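Local coordinates for fusolin (Unidentified entomopoxvirus, PDB 4OW5), which probably binds chitin through a lytic polysaccharide monooxygenase-like domain, enhances virulence and crystallizes in vivo into viral spindles, at residues 6-10 with 11-15; 181-184 with 185-189. All coordinates share one frame; numbering follows the deposited sequence. Where two conformers were deposited one is given.

Contact 1 of 2, residues 6-10 with 11-15. With EDO (1,2-ethanediol), chain F; EDO (1,2-ethanediol), chain H; EDO (1,2-ethanediol), chain D.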
loop_
_atom_site.group_PDB
_atom_site.type_symbol
_atom_site.label_atom_id
_atom_site.label_comp_id
_atom_site.label_asym_id
_atom_site.label_seq_id
_atom_site.Cartn_x
_atom_site.Cartn_y
_atom_site.Cartn_z
ATOM N N PHE A 6 -5.463 -4.083 -21.423
ATOM C CA PHE A 6 -5.052 -2.942 -20.581
ATOM C C PHE A 6 -6.212 -2.461 -19.733
ATOM O O PHE A 6 -7.177 -1.986 -20.320
ATOM C CB PHE A 6 -4.485 -1.757 -21.381
ATOM C CG PHE A 6 -3.885 -0.760 -20.419
ATOM C CD1 PHE A 6 -2.751 -1.079 -19.694
ATOM C CD2 PHE A 6 -4.538 0.431 -20.123
ATOM C CE1 PHE A 6 -2.302 -0.263 -18.675
ATOM C CE2 PHE A 6 -4.024 1.310 -19.159
ATOM C CZ PHE A 6 -2.894 0.955 -18.451
ATOM N N PRO A 7 -6.139 -2.522 -18.378
ATOM C CA PRO A 7 -5.077 -3.160 -17.554
ATOM C C PRO A 7 -5.115 -4.664 -17.799
ATOM O O PRO A 7 -6.204 -5.220 -17.872
ATOM C CB PRO A 7 -5.453 -2.808 -16.102
ATOM C CG PRO A 7 -6.667 -1.987 -16.147
ATOM C CD PRO A 7 -7.252 -2.045 -17.548
ATOM N N ILE A 8 -3.971 -5.301 -17.939
ATOM C CA ILE A 8 -3.889 -6.720 -18.319
ATOM C C ILE A 8 -4.729 -7.595 -17.393
ATOM O O ILE A 8 -4.675 -7.435 -16.164
ATOM C CB ILE A 8 -2.429 -7.214 -18.427
ATOM C CG1 ILE A 8 -2.371 -8.579 -19.135
ATOM C CG2 ILE A 8 -1.678 -7.234 -17.102
ATOM C CD1 ILE A 8 -0.927 -9.050 -19.529
ATOM N N ALA A 9 -5.566 -8.479 -17.991
ATOM C CA ALA A 9 -6.402 -9.362 -17.193
ATOM C C ALA A 9 -5.496 -10.351 -16.424
ATOM O O ALA A 9 -4.424 -10.723 -16.910
ATOM C CB ALA A 9 -7.369 -10.133 -18.069
ATOM N N ARG A 10 -5.944 -10.781 -15.250
ATOM C CA ARG A 10 -5.197 -11.701 -14.386
ATOM C C ARG A 10 -4.755 -12.965 -15.119
ATOM O O ARG A 10 -3.577 -13.347 -15.047
ATOM C CB ARG A 10 -6.060 -12.094 -13.183
ATOM C CG ARG A 10 -5.335 -12.894 -12.149
ATOM C CD ARG A 10 -6.289 -13.243 -11.028
ATOM N NE ARG A 10 -6.544 -12.085 -10.166
ATOM C CZ ARG A 10 -7.281 -12.132 -9.068
ATOM N NH1 ARG A 10 -7.836 -13.275 -8.685
ATOM N NH2 ARG A 10 -7.448 -11.043 -8.324
ATOM N N GLN A 11 -5.706 -13.638 -15.767
ATOM C CA GLN A 11 -5.407 -14.882 -16.454
ATOM C C GLN A 11 -4.542 -14.644 -17.703
ATOM O O GLN A 11 -3.791 -15.536 -18.090
ATOM C CB GLN A 11 -6.665 -15.673 -16.800
ATOM C CG GLN A 11 -7.424 -15.282 -18.065
ATOM C CD GLN A 11 -7.990 -13.896 -18.072
ATOM O OE1 GLN A 11 -8.229 -13.284 -17.048
ATOM N NE2 GLN A 11 -8.309 -13.416 -19.229
ATOM N N ARG A 12 -4.707 -13.505 -18.353
ATOM C CA ARG A 12 -3.896 -13.134 -19.503
ATOM C C ARG A 12 -2.431 -12.924 -19.082
ATOM O O ARG A 12 -1.529 -13.398 -19.768
ATOM C CB ARG A 12 -4.438 -11.851 -20.168
ATOM C CG ARG A 12 -3.612 -11.368 -21.363
ATOM C CD ARG A 12 -3.398 -12.425 -22.418
ATOM N NE ARG A 12 -2.544 -11.932 -23.495
ATOM C CZ ARG A 12 -2.068 -12.675 -24.487
ATOM N NH1 ARG A 12 -2.382 -13.967 -24.578
ATOM N NH2 ARG A 12 -1.270 -12.136 -25.398
ATOM N N ARG A 13 -2.191 -12.245 -17.963
ATOM C CA ARG A 13 -0.818 -12.094 -17.453
ATOM C C ARG A 13 -0.185 -13.469 -17.177
ATOM O O ARG A 13 0.978 -13.694 -17.530
ATOM C CB ARG A 13 -0.779 -11.242 -16.182
ATOM C CG ARG A 13 0.618 -11.063 -15.608
ATOM C CD ARG A 13 0.610 -10.265 -14.328
ATOM N NE ARG A 13 0.584 -8.836 -14.601
ATOM C CZ ARG A 13 1.638 -8.027 -14.667
ATOM N NH1 ARG A 13 2.871 -8.507 -14.507
ATOM N NH2 ARG A 13 1.472 -6.730 -14.904
ATOM N N CYS A 14 -0.928 -14.375 -16.545
ATOM C CA CYS A 14 -0.403 -15.708 -16.246
ATOM C C CYS A 14 -0.079 -16.451 -17.536
ATOM O O CYS A 14 0.970 -17.059 -17.615
ATOM C CB CYS A 14 -1.364 -16.504 -15.368
ATOM S SG CYS A 14 -1.567 -15.810 -13.702
ATOM N N ASN A 15 -0.942 -16.382 -18.521
ATOM C CA ASN A 15 -0.716 -17.031 -19.818
ATOM C C ASN A 15 0.555 -16.510 -20.483
ATOM O O ASN A 15 1.447 -17.308 -20.782
ATOM C CB ASN A 15 -1.908 -16.821 -20.762
ATOM C CG ASN A 15 -1.759 -17.550 -22.089
ATOM O OD1 ASN A 15 -1.884 -18.751 -22.171
ATOM N ND2 ASN A 15 -1.372 -16.866 -23.118
HETATM C C1 EDO F . 0.910 -8.850 -24.538
HETATM O O1 EDO F . 0.131 -9.341 -25.620
HETATM C C2 EDO F . 0.197 -9.144 -23.186
HETATM O O2 EDO F . -1.214 -9.240 -23.371
HETATM C C1 EDO H . -10.794 -13.595 -6.796
HETATM O O1 EDO H . -11.910 -14.218 -6.260
HETATM C C2 EDO H . -9.571 -13.683 -5.875
HETATM O O2 EDO H . -8.819 -12.534 -6.184
HETATM C C1 EDO D . 2.475 -19.416 -24.578
HETATM O O1 EDO D . 1.200 -20.014 -24.524
HETATM C C2 EDO D . 3.115 -19.429 -23.187
HETATM O O2 EDO D . 3.532 -18.126 -22.824
#
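Ile-8, the last residue but one before helix 10-17, lays its side chain across the first turn of that helix. With chi1 at -167°, CG1 stands anti to the backbone N. From there the longer branch runs toward the helix: CG1 meets Arg-12 CG at 3.8 Å, and the terminal CD1 comes to rest on Arg-13 CA at 3.7 Å. The other branch, CG2, reaches the start of the Arg-13 guanidinium, 3.7 Å from NE, approaching it obliquely. Both arginine side chains run roughly perpendicular to the isoleucine, which therefore meets the aliphatic part of one and the polar head of the other. Trp-341 of the second subunit packs against Ile-8 and Arg-13, and Tyr-338 OH of that subunit is hydrogen-bonded to Arg-13 NH1.

Ala-9 is the N-cap. Its carbonyl O receives Arg-13 N at 2.9 Å, with an N-H...O angle of 164°, and the next bond, Cys-14 N to Arg-10 O, is longer at 3.2 Å. With CG between the backbone N and the carbonyl carbon and a bend at chi2 (-63°), Gln-11 brings OE1 to 3.4 Å from Ala-9 CB. The guanidinium of Arg-12 presents its edge to an ethanediol, NE donating to O2 and NH2 to O1. Asp-66 serves both residues, its O accepting from Gln-11 NE2, which also bonds Asn-227 OD1, and its carboxylate forming a salt bridge with Arg-12 NH1.

Arg-10 heads the other way, into a salt bridge with Asp-230 and a cation-pi contact with Trp-117, and Cys-14 is tied to Cys-34 by a disulfide. The chemistry implies a helix start fixed by apolar contact and backbone bonds, each arginine finding its own partner, acidic for Arg-10 and Arg-12 and a hydroxyl of the second subunit for Arg-13.

Contact 2 of 2, residues 181-184 with 185-189. With EDO (1,2-ethanediol), chain F.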
loop_
_atom_site.group_PDB
_atom_site.type_symbol
_atom_site.label_atom_id
_atom_site.label_comp_id
_atom_site.label_asym_id
_atom_site.label_seq_id
_atom_site.Cartn_x
_atom_site.Cartn_y
_atom_site.Cartn_z
ATOM N N VAL A 181 -12.411 -0.501 -32.859
ATOM C CA VAL A 181 -11.533 0.514 -33.465
ATOM C C VAL A 181 -10.258 -0.135 -33.871
ATOM O O VAL A 181 -9.907 -1.169 -33.308
ATOM C CB VAL A 181 -11.236 1.728 -32.549
ATOM C CG1 VAL A 181 -12.407 2.704 -32.529
ATOM C CG2 VAL A 181 -10.830 1.293 -31.130
ATOM N N GLN A 182 -9.522 0.482 -34.822
ATOM C CA GLN A 182 -8.237 -0.045 -35.223
ATOM C C GLN A 182 -7.290 0.068 -34.059
ATOM O O GLN A 182 -7.258 1.106 -33.380
ATOM C CB GLN A 182 -7.632 0.678 -36.460
ATOM C CG GLN A 182 -6.430 -0.067 -37.054
ATOM C CD GLN A 182 -5.684 0.770 -38.070
ATOM O OE1 GLN A 182 -6.230 1.170 -39.093
ATOM N NE2 GLN A 182 -4.418 1.078 -37.809
ATOM N N ARG A 183 -6.508 -0.988 -33.837
ATOM C CA ARG A 183 -5.515 -1.001 -32.779
ATOM C C ARG A 183 -4.437 0.036 -33.100
ATOM O O ARG A 183 -4.096 0.262 -34.275
ATOM C CB ARG A 183 -4.871 -2.406 -32.624
ATOM C CG ARG A 183 -3.787 -2.699 -33.660
ATOM C CD ARG A 183 -3.212 -4.118 -33.623
ATOM N NE ARG A 183 -2.050 -4.264 -32.749
ATOM C CZ ARG A 183 -0.822 -3.798 -32.992
ATOM N NH1 ARG A 183 -0.566 -3.111 -34.105
ATOM N NH2 ARG A 183 0.155 -3.997 -32.114
ATOM N N ARG A 184 -3.893 0.651 -32.081
ATOM C CA ARG A 184 -2.827 1.608 -32.301
ATOM C C ARG A 184 -1.503 0.876 -32.472
ATOM O O ARG A 184 -1.376 -0.254 -32.018
ATOM C CB ARG A 184 -2.722 2.564 -31.132
ATOM C CG ARG A 184 -3.883 3.511 -30.958
ATOM C CD ARG A 184 -3.402 4.713 -30.178
ATOM N NE ARG A 184 -4.507 5.557 -29.728
ATOM C CZ ARG A 184 -5.250 5.320 -28.656
ATOM N NH1 ARG A 184 -5.033 4.236 -27.910
ATOM N NH2 ARG A 184 -6.232 6.142 -28.333
ATOM N N PRO A 185 -0.473 1.505 -33.068
ATOM C CA PRO A 185 0.837 0.824 -33.202
ATOM C C PRO A 185 1.437 0.317 -31.884
ATOM O O PRO A 185 2.129 -0.693 -31.895
ATOM C CB PRO A 185 1.724 1.905 -33.819
ATOM C CG PRO A 185 0.743 2.774 -34.598
ATOM C CD PRO A 185 -0.470 2.827 -33.722
ATOM N N ASP A 186 1.138 0.969 -30.742
ATOM C CA ASP A 186 1.662 0.527 -29.437
ATOM C C ASP A 186 0.716 -0.481 -28.708
ATOM O O ASP A 186 0.945 -0.800 -27.537
ATOM C CB ASP A 186 1.880 1.749 -28.534
ATOM C CG ASP A 186 0.617 2.426 -28.012
ATOM O OD1 ASP A 186 -0.483 2.189 -28.587
ATOM O OD2 ASP A 186 0.732 3.241 -27.088
ATOM N N SER A 187 -0.339 -0.962 -29.372
ATOM C CA SER A 187 -1.279 -1.859 -28.732
ATOM C C SER A 187 -0.642 -3.072 -28.097
ATOM O O SER A 187 0.308 -3.657 -28.615
ATOM C CB SER A 187 -2.318 -2.347 -29.718
ATOM O OG SER A 187 -3.155 -3.298 -29.074
ATOM N N GLN A 188 -1.270 -3.493 -27.016
ATOM C CA GLN A 188 -0.919 -4.673 -26.248
ATOM C C GLN A 188 -1.606 -5.954 -26.817
ATOM O O GLN A 188 -1.372 -7.049 -26.301
ATOM C CB GLN A 188 -1.360 -4.434 -24.784
ATOM C CG GLN A 188 -0.445 -3.494 -23.984
ATOM C CD GLN A 188 0.937 -4.099 -23.797
ATOM O OE1 GLN A 188 1.087 -5.180 -23.220
ATOM N NE2 GLN A 188 1.987 -3.430 -24.264
ATOM N N CYS A 189 -2.481 -5.791 -27.830
ATOM C CA CYS A 189 -3.278 -6.825 -28.467
ATOM C C CYS A 189 -2.636 -7.205 -29.813
ATOM O O CYS A 189 -2.778 -6.451 -30.777
ATOM C CB CYS A 189 -4.699 -6.290 -28.654
ATOM S SG CYS A 189 -5.840 -7.426 -29.495
HETATM C C1 EDO F . 0.910 -8.850 -24.538
HETATM O O1 EDO F . 0.131 -9.341 -25.620
HETATM C C2 EDO F . 0.197 -9.144 -23.186
HETATM O O2 EDO F . -1.214 -9.240 -23.371
HETATM O O HOH W 1 -3.238 1.971 -27.783
#
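Arg-183 and Cys-189 supply the side-chain hydrogen bond across this turn: NE donates to the carbonyl O of Cys-189 at 3.0 Å, with an N-H...O angle of 152° and the acceptor near the guanidinium plane. The bend of the arginine at chi3 (-90°) helps turn NE back toward the loop.

Of the bonds that form the turns, Ser-187 N donates to Arg-184 O at 2.9 Å, closing a type I beta turn; the donor sits well above the carbonyl plane. An ST turn follows, in which Ser-187 OG accepts from Cys-189 N at 2.9 Å. That hydroxyl also bonds Glu-137.

Van der Waals contact is made where Ser-187 CB lies 3.6 Å from Arg-183 NE.

By charge, Arg-184 and Asp-186 run side by side, their flat groups 83° apart, and NH1 and OD1 stay 5.0 Å from each other. One water spans them, accepting from Arg-184 NH1 and donating to Asp-186 OD1.

The two turns and the Arg-183 bond thus fix the loop's shape ahead of the Cys-189 to Cys-139 disulfide, which directs Arg-184 to Glu-135 and Asp-186 to His-352 of the second subunit.

How the contacts relate
Contact 1 precedes contact 2 along the chain, and their centres lie 16 Å apart, with nearest atoms about 5 Å apart and no direct touch. Residues 6-10 leave strand 2-6 and residues 181-184 end strand 180-182, the two outermost strands of one four-stranded antiparallel sheet. Strand 131-140 connects the two sites: Glu-137 makes a backbone bond to Phe-6 and side-chain bonds to the loop at 185-189. One ethanediol also bridges them, hydrogen-bonded to Arg-12 and to Gln-188 O. Trp-341, Tyr-345 and Tyr-348 of the second subunit reach both, so the two contacts belong to one dimer surface on the monooxygenase-like domain.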